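Local coordinates for protein putative serine phosphatase (Pseudomonas aeruginosa, PDB 6K4E) that probably removes phosphate from a protein partner through its magnesium-binding PP2C domain, within the SiaABC threonine phosphorylation pathway that controls biofilm formation, at residues I68-L74 / F96-R100; P143-L147 / A186-A190. One frame throughout, in Å; residues are numbered along the deposited sequence.

Contact 1. Residues I68-L74 / F96-R100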
loop_
_atom_site.group_PDB
_atom_site.type_symbol
_atom_site.label_atom_id
_atom_site.label_comp_id
_atom_site.label_asym_id
_atom_site.label_seq_id
_atom_site.Cartn_x
_atom_site.Cartn_y
_atom_site.Cartn_z
ATOM N N ILE B 68 9.573 3.534 -2.566
ATOM C CA ILE B 68 9.458 2.074 -2.537
ATOM C C ILE B 68 10.210 1.422 -3.754
ATOM O O ILE B 68 10.253 0.202 -3.851
ATOM C CB ILE B 68 7.974 1.590 -2.373
ATOM C CG1 ILE B 68 7.118 1.853 -3.635
ATOM C CG2 ILE B 68 7.334 2.162 -1.126
ATOM C CD1 ILE B 68 6.518 0.648 -4.251
ATOM N N LEU B 69 10.833 2.250 -4.633
ATOM C CA LEU B 69 11.568 1.772 -5.813
ATOM C C LEU B 69 13.051 1.507 -5.508
ATOM O O LEU B 69 13.640 2.286 -4.778
ATOM C CB LEU B 69 11.406 2.709 -7.025
ATOM C CG LEU B 69 9.955 3.096 -7.410
ATOM C CD1 LEU B 69 9.951 4.226 -8.416
ATOM C CD2 LEU B 69 9.142 1.901 -7.893
ATOM N N PRO B 70 13.668 0.411 -6.044
ATOM C CA PRO B 70 15.080 0.099 -5.703
ATOM C C PRO B 70 16.173 0.782 -6.543
ATOM O O PRO B 70 17.246 0.218 -6.715
ATOM C CB PRO B 70 15.125 -1.423 -5.862
ATOM C CG PRO B 70 14.182 -1.682 -7.001
ATOM C CD PRO B 70 13.071 -0.668 -6.867
ATOM N N ASP B 71 15.929 2.012 -7.013
ATOM C CA ASP B 71 16.854 2.843 -7.820
ATOM C C ASP B 71 18.302 2.899 -7.360
ATOM O O ASP B 71 19.209 2.683 -8.162
ATOM C CB ASP B 71 16.317 4.282 -7.869
ATOM C CG ASP B 71 15.040 4.368 -8.651
ATOM O OD1 ASP B 71 14.575 3.316 -9.126
ATOM O OD2 ASP B 71 14.512 5.491 -8.805
ATOM N N ARG B 72 18.502 3.264 -6.085
ATOM C CA ARG B 72 19.787 3.440 -5.419
ATOM C C ARG B 72 20.594 2.149 -5.427
ATOM O O ARG B 72 21.770 2.167 -5.777
ATOM C CB ARG B 72 19.577 3.952 -3.980
ATOM C CG ARG B 72 20.872 4.237 -3.209
ATOM C CD ARG B 72 20.714 4.099 -1.699
ATOM N NE ARG B 72 22.007 4.209 -1.013
ATOM C CZ ARG B 72 22.416 5.276 -0.331
ATOM N NH1 ARG B 72 21.626 6.335 -0.204
ATOM N NH2 ARG B 72 23.611 5.284 0.247
ATOM N N GLN B 73 19.958 1.048 -5.017
ATOM C CA GLN B 73 20.509 -0.297 -4.937
ATOM C C GLN B 73 20.886 -0.781 -6.339
ATOM O O GLN B 73 22.011 -1.261 -6.533
ATOM C CB GLN B 73 19.508 -1.237 -4.249
ATOM C CG GLN B 73 19.080 -0.754 -2.862
ATOM C CD GLN B 73 17.737 -0.021 -2.880
ATOM O OE1 GLN B 73 17.624 1.153 -3.287
ATOM N NE2 GLN B 73 16.682 -0.696 -2.412
ATOM N N LEU B 74 20.000 -0.557 -7.327
ATOM C CA LEU B 74 20.269 -0.896 -8.727
ATOM C C LEU B 74 21.519 -0.166 -9.260
ATOM O O LEU B 74 22.372 -0.805 -9.863
ATOM C CB LEU B 74 19.039 -0.616 -9.628
ATOM C CG LEU B 74 17.945 -1.685 -9.658
ATOM C CD1 LEU B 74 16.625 -1.105 -10.157
ATOM C CD2 LEU B 74 18.372 -2.862 -10.530
ATOM N N PHE B 96 5.446 -0.937 -10.983
ATOM C CA PHE B 96 6.650 -0.777 -10.164
ATOM C C PHE B 96 7.641 -1.883 -10.494
ATOM O O PHE B 96 7.420 -2.661 -11.414
ATOM C CB PHE B 96 6.359 -0.611 -8.642
ATOM C CG PHE B 96 5.995 -1.866 -7.878
ATOM C CD1 PHE B 96 4.749 -2.458 -8.038
ATOM C CD2 PHE B 96 6.901 -2.453 -6.996
ATOM C CE1 PHE B 96 4.405 -3.603 -7.308
ATOM C CE2 PHE B 96 6.575 -3.636 -6.312
ATOM C CZ PHE B 96 5.330 -4.189 -6.454
ATOM N N TYR B 97 8.765 -1.896 -9.820
ATOM C CA TYR B 97 9.812 -2.864 -10.078
ATOM C C TYR B 97 10.522 -3.183 -8.786
ATOM O O TYR B 97 10.475 -2.403 -7.820
ATOM C CB TYR B 97 10.797 -2.358 -11.139
ATOM C CG TYR B 97 11.272 -0.936 -10.941
ATOM C CD1 TYR B 97 10.496 0.139 -11.355
ATOM C CD2 TYR B 97 12.547 -0.668 -10.441
ATOM C CE1 TYR B 97 10.947 1.453 -11.226
ATOM C CE2 TYR B 97 13.011 0.647 -10.308
ATOM C CZ TYR B 97 12.199 1.699 -10.692
ATOM O OH TYR B 97 12.617 2.995 -10.621
ATOM N N VAL B 98 11.114 -4.366 -8.755
ATOM C CA VAL B 98 11.784 -4.868 -7.569
ATOM C C VAL B 98 13.215 -5.227 -7.934
ATOM O O VAL B 98 13.541 -5.423 -9.100
ATOM C CB VAL B 98 11.004 -6.076 -6.945
ATOM C CG1 VAL B 98 9.661 -5.627 -6.366
ATOM C CG2 VAL B 98 10.792 -7.216 -7.950
ATOM N N TYR B 99 14.048 -5.345 -6.932
ATOM C CA TYR B 99 15.444 -5.729 -7.078
ATOM C C TYR B 99 15.922 -6.130 -5.703
ATOM O O TYR B 99 15.596 -5.462 -4.727
ATOM C CB TYR B 99 16.294 -4.552 -7.574
ATOM C CG TYR B 99 17.767 -4.890 -7.611
ATOM C CD1 TYR B 99 18.270 -5.808 -8.533
ATOM C CD2 TYR B 99 18.662 -4.274 -6.749
ATOM C CE1 TYR B 99 19.624 -6.120 -8.575
ATOM C CE2 TYR B 99 20.022 -4.582 -6.785
ATOM C CZ TYR B 99 20.496 -5.507 -7.705
ATOM O OH TYR B 99 21.820 -5.841 -7.766
ATOM N N ARG B 100 16.668 -7.230 -5.629
ATOM C CA ARG B 100 17.263 -7.758 -4.407
ATOM C C ARG B 100 18.618 -8.399 -4.745
ATOM O O ARG B 100 18.658 -9.473 -5.344
ATOM C CB ARG B 100 16.310 -8.768 -3.746
ATOM C CG ARG B 100 16.843 -9.391 -2.437
ATOM C CD ARG B 100 16.868 -8.414 -1.265
ATOM N NE ARG B 100 15.510 -8.009 -0.882
ATOM C CZ ARG B 100 14.799 -8.543 0.102
ATOM N NH1 ARG B 100 15.329 -9.476 0.882
ATOM N NH2 ARG B 100 13.554 -8.154 0.308
HETATM O O HOH W 1 10.475 -2.459 -5.126
HETATM O O HOH W 2 12.448 5.636 -11.059
#
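P70 is wedged between two tyrosines of strand 96-100. Its CD lies 3.6 Å from CD2 of Y97, while CG meets CB of Y99 at the same separation. On one flank, L69 crosses the Y97 ring at about a right angle and lays CD2 over its face, a CH-pi contact of 4.2 Å to the centroid; the same methyl also reaches CB of F96. On the other, L74 sets CD2 over a face of the Y99 ring, 3.8 Å from its centroid, and turns CD1 to the edge of Y97. The CG of Y97 sits between its own backbone N and carbonyl carbon (chi1 47°), which sends the ring out along the 68-74 side, to where helix 71-77 begins. There the hydroxyl donates a very short hydrogen bond to D71, 2.5 Å from OH to OD1. Carboxylate and ring are nearly coplanar, 14° apart, and a water donating to both Y97 OH and D71 OD2 closes the polar edge. A second water joins the backbones, donating to I68 O and Y97 O; R128 NH1 also hydrogen-bonds I68 O. Around this, Y99 OH is hydrogen-bonded to T77 OG1 and W86 packs edge-to-face with Y97, which also touches T294 and L296 of strand 293-300. F96 lies on helix 117-138, and its strand pairs with strand 105-113.

Contact 2. Residues P143-L147 / A186-A190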
loop_
_atom_site.group_PDB
_atom_site.type_symbol
_atom_site.label_atom_id
_atom_site.label_comp_id
_atom_site.label_asym_id
_atom_site.label_seq_id
_atom_site.Cartn_x
_atom_site.Cartn_y
_atom_site.Cartn_z
ATOM N N PRO B 143 11.788 -17.614 -8.559
ATOM C CA PRO B 143 10.732 -16.683 -9.009
ATOM C C PRO B 143 9.304 -17.233 -8.961
ATOM O O PRO B 143 8.410 -16.527 -8.514
ATOM C CB PRO B 143 11.178 -16.313 -10.431
ATOM C CG PRO B 143 12.648 -16.471 -10.397
ATOM C CD PRO B 143 12.862 -17.703 -9.570
ATOM N N ALA B 144 9.091 -18.485 -9.369
ATOM C CA ALA B 144 7.766 -19.125 -9.319
ATOM C C ALA B 144 7.229 -19.216 -7.898
ATOM O O ALA B 144 6.047 -18.941 -7.717
ATOM C CB ALA B 144 7.792 -20.498 -9.965
ATOM N N ALA B 145 8.083 -19.566 -6.894
ATOM C CA ALA B 145 7.665 -19.632 -5.471
ATOM C C ALA B 145 7.321 -18.246 -4.914
ATOM O O ALA B 145 6.356 -18.123 -4.166
ATOM C CB ALA B 145 8.741 -20.278 -4.621
ATOM N N ILE B 146 8.096 -17.200 -5.326
ATOM C CA ILE B 146 7.902 -15.810 -4.925
ATOM C C ILE B 146 6.534 -15.335 -5.420
ATOM O O ILE B 146 5.803 -14.723 -4.666
ATOM C CB ILE B 146 9.092 -14.892 -5.391
ATOM C CG1 ILE B 146 10.424 -15.309 -4.707
ATOM C CG2 ILE B 146 8.815 -13.400 -5.085
ATOM C CD1 ILE B 146 11.675 -14.860 -5.422
ATOM N N LEU B 147 6.187 -15.633 -6.673
ATOM C CA LEU B 147 4.913 -15.254 -7.296
ATOM C C LEU B 147 3.720 -15.915 -6.631
ATOM O O LEU B 147 2.706 -15.251 -6.441
ATOM C CB LEU B 147 4.923 -15.535 -8.813
ATOM C CG LEU B 147 5.858 -14.689 -9.680
ATOM C CD1 LEU B 147 5.676 -15.031 -11.116
ATOM C CD2 LEU B 147 5.599 -13.213 -9.509
ATOM N N ALA B 186 16.654 -17.922 -13.890
ATOM C CA ALA B 186 15.356 -18.546 -13.684
ATOM C C ALA B 186 14.333 -17.442 -13.848
ATOM O O ALA B 186 14.501 -16.383 -13.262
ATOM C CB ALA B 186 15.271 -19.163 -12.292
ATOM N N PHE B 187 13.327 -17.650 -14.685
ATOM C CA PHE B 187 12.281 -16.655 -14.916
ATOM C C PHE B 187 10.896 -17.244 -14.688
ATOM O O PHE B 187 10.625 -18.368 -15.092
ATOM C CB PHE B 187 12.376 -16.070 -16.364
ATOM C CG PHE B 187 11.123 -15.342 -16.829
ATOM C CD1 PHE B 187 10.762 -14.110 -16.280
ATOM C CD2 PHE B 187 10.273 -15.919 -17.762
ATOM C CE1 PHE B 187 9.566 -13.479 -16.662
ATOM C CE2 PHE B 187 9.097 -15.276 -18.148
ATOM C CZ PHE B 187 8.763 -14.063 -17.613
ATOM N N ALA B 188 10.011 -16.475 -14.070
ATOM C CA ALA B 188 8.605 -16.863 -13.907
ATOM C C ALA B 188 7.775 -15.611 -14.065
ATOM O O ALA B 188 8.105 -14.591 -13.482
ATOM C CB ALA B 188 8.360 -17.514 -12.554
ATOM N N GLY B 189 6.741 -15.685 -14.888
ATOM C CA GLY B 189 5.888 -14.539 -15.171
ATOM C C GLY B 189 4.406 -14.817 -15.282
ATOM O O GLY B 189 4.001 -15.908 -15.678
ATOM N N ALA B 190 3.591 -13.832 -14.884
ATOM C CA ALA B 190 2.135 -13.844 -15.010
ATOM C C ALA B 190 1.812 -12.659 -15.929
ATOM O O ALA B 190 1.904 -11.514 -15.493
ATOM C CB ALA B 190 1.487 -13.653 -13.648
#
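P143 and L147, one turn apart on a helix, bracket A188 on the facing strand. This is a helix laid on one face of an antiparallel sheet, part of the layered alpha-beta sandwich of the PP2C fold. The axes of the two short segments come within 7.5 Å and run 32° from parallel, a close approach consistent with the small side chains here: A186, A188 and A190 all point at the helix, and A144 meets A188 from the helix side.

P143 belongs to the first turn of helix 143-157, and its rigid ring makes several contacts at once. CB rests 3.7 Å from CB of A188, CD touches the A186 methyl, and CG lies 3.4 Å from A186 O, so the ring sits across the peptide path from A186 to A188. L147 reaches across from the next turn with an extended chain: CG is beside the backbone N, opposite the carbonyl carbon (chi1 -68°), and CD1 continues trans. That methyl arrives 3.4 Å from A188 O and also packs against the A188 CB. The turn joining these two side chains is held by the backbone hydrogen bond from L147 N to P143 O.

The strand's other face is occupied by F187. With chi1 at 163° its CG stands away from its backbone N, and the ring folds along the strand so that one face is turned to G189, whose N is 3.7 Å from the ring plane, offset toward the rim. L175 of strand 171-179 extends the apolar surface against P143, I146 and L147. N222 touches both P143 and A188, and its OD1 accepts a hydrogen bond from A144 N, the same nitrogen that lies 3.4 Å from the A188 methyl carbon.

Contacts 1 and 2 share one five-stranded antiparallel sheet but use different strands of it. Contact 1 works on one edge strand, 95-101, and lies mainly on the side of the partner sheet of the sandwich, toward which Y97 reaches, with F96 turned to the helix side; contact 2 lies on strand 184-190, three places across, on the face that carries helices 117-138 and 143-157. Their centres are about 17 Å apart and their nearest atoms about 7 Å, so they do not touch, and the first closes along the chain before the second opens. Neither holds a metal ligand: the F96 side chain is about 9 Å from a bound magnesium, and that of A190 about 11 Å.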